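Local coordinates for putative uncharacterized protein (Xanthomonas oryzae pv. oryzae, PDB 4KL0) that binds calcium and probably belongs to the nucleoside hydrolases, which cleave the N-glycosidic bond of nucleosides, though its own substrate is not established, at residues 41-44 / 45-48. Sequence-based numbering, arbitrary orientation.
Sequences DDVV and TYTI. With CA (calcium ion), chain B.
The ring of Tyr46 lies back over the preceding turn of its own helix, with Asp42 O and Val43 CA beneath one face. The carbonyl oxygen sits 3.1 Å from Tyr46 CD1, offset toward the rim, whereas Val43 CA makes a CH-pi contact, 27° off the ring normal. On the same side, Val43 CG2 lies beyond the rim of the ring, 3.9 Å from Tyr46 CE2. With its CG anti to the carbonyl carbon (chi1 -56°), the tyrosine sends its ring toward the start of the helix, where the hydroxyl bonds to Thr34 OG1. Thr34 OG1 also bonds to Asp42 OD1, so this second-shell pair helps to position a metal ligand. The Asp42 carboxylate grips the calcium with both oxygens, OD2 at 2.5 Å and OD1 at 2.8 Å from the ion. Three waters, Asp35, Asp318 and Ile151 O complete the site, and the two-oxygen grip of an aspartate suits a hard cation such as calcium. The Asp41 carboxylate turns instead to Asp318 N.

The two threonines suit a buried helix because each turns its hydroxyl back to the carbonyl four residues earlier. Thr45 OG1 donates to Asp41 O at 2.8 Å and Thr47 OG1 to Val43 O at 2.9 Å; in each case hydroxyl and backbone N-H arrive from opposite faces of the carbonyl plane. Each hydroxyl thereby has a partner for its proton within the helix.

Helix 41-54 follows strand 28-34 and leads to strand 58-65, a parallel beta-alpha-beta unit of the Rossmann-like core, with the calcium by its first turn. Val43, beta-branched, and the tyrosine ring pack on helix 70-86, Val43 and Val44 on helix 248-269, and Val44 and Thr45 on helix 317-325.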
# COMPACT_ATOMS: atom_id res chain seq x y z
N ASP A 41 -6.23 1.64 2.97
CA ASP A 41 -4.80 1.28 3.01
C ASP A 41 -3.90 2.13 2.14
O ASP A 41 -2.83 2.55 2.57
CB ASP A 41 -4.66 -0.12 2.48
CG ASP A 41 -4.89 -1.11 3.50
OD1 ASP A 41 -6.09 -1.34 3.87
OD2 ASP A 41 -3.86 -1.71 3.90
N ASP A 42 -4.28 2.31 0.87
CA ASP A 42 -3.39 3.03 -0.02
C ASP A 42 -3.20 4.46 0.44
O ASP A 42 -2.09 5.00 0.35
CB ASP A 42 -3.89 2.95 -1.49
CG ASP A 42 -4.02 1.51 -1.98
OD1 ASP A 42 -3.18 1.14 -2.81
OD2 ASP A 42 -4.95 0.75 -1.51
N VAL A 43 -4.30 5.09 0.89
CA VAL A 43 -4.17 6.49 1.31
C VAL A 43 -3.41 6.65 2.61
O VAL A 43 -2.67 7.63 2.75
CB VAL A 43 -5.54 7.16 1.32
CG1 VAL A 43 -5.45 8.57 1.99
CG2 VAL A 43 -6.01 7.27 -0.16
N VAL A 44 -3.50 5.67 3.53
CA VAL A 44 -2.60 5.69 4.68
C VAL A 44 -1.14 5.61 4.20
O VAL A 44 -0.25 6.32 4.73
CB VAL A 44 -2.88 4.53 5.67
CG1 VAL A 44 -1.92 4.67 6.89
CG2 VAL A 44 -4.37 4.61 6.14
N THR A 45 -0.90 4.81 3.14
CA THR A 45 0.46 4.69 2.63
C THR A 45 0.93 6.03 2.06
O THR A 45 2.10 6.41 2.25
CB THR A 45 0.52 3.61 1.52
OG1 THR A 45 -0.06 2.42 2.02
CG2 THR A 45 1.96 3.34 1.09
N TYR A 46 0.07 6.76 1.33
CA TYR A 46 0.47 8.04 0.76
C TYR A 46 0.82 8.99 1.92
O TYR A 46 1.79 9.79 1.84
CB TYR A 46 -0.66 8.70 -0.04
CG TYR A 46 -1.25 7.89 -1.16
CD1 TYR A 46 -0.58 6.79 -1.70
CD2 TYR A 46 -2.48 8.20 -1.68
CE1 TYR A 46 -1.16 6.00 -2.71
CE2 TYR A 46 -3.04 7.47 -2.69
CZ TYR A 46 -2.39 6.36 -3.21
OH TYR A 46 -3.04 5.64 -4.17
N THR A 47 0.01 8.90 3.00
CA THR A 47 0.21 9.78 4.18
C THR A 47 1.55 9.50 4.89
O THR A 47 2.33 10.44 5.10
CB THR A 47 -0.94 9.63 5.15
OG1 THR A 47 -2.15 9.97 4.46
CG2 THR A 47 -0.82 10.59 6.34
N ILE A 48 1.83 8.24 5.21
CA ILE A 48 3.17 8.00 5.74
C ILE A 48 4.30 8.28 4.77
O ILE A 48 5.38 8.66 5.22
CB ILE A 48 3.37 6.65 6.37
CG1 ILE A 48 3.33 5.52 5.36
CG2 ILE A 48 2.28 6.40 7.48
CD1 ILE A 48 3.91 4.21 5.91
CA CA B . -3.96 -1.46 -2.07
O HOH W 1 -3.17 -3.81 -1.00
O HOH W 2 -5.62 -2.10 -0.34
O HOH W 3 -5.20 -3.49 -3.11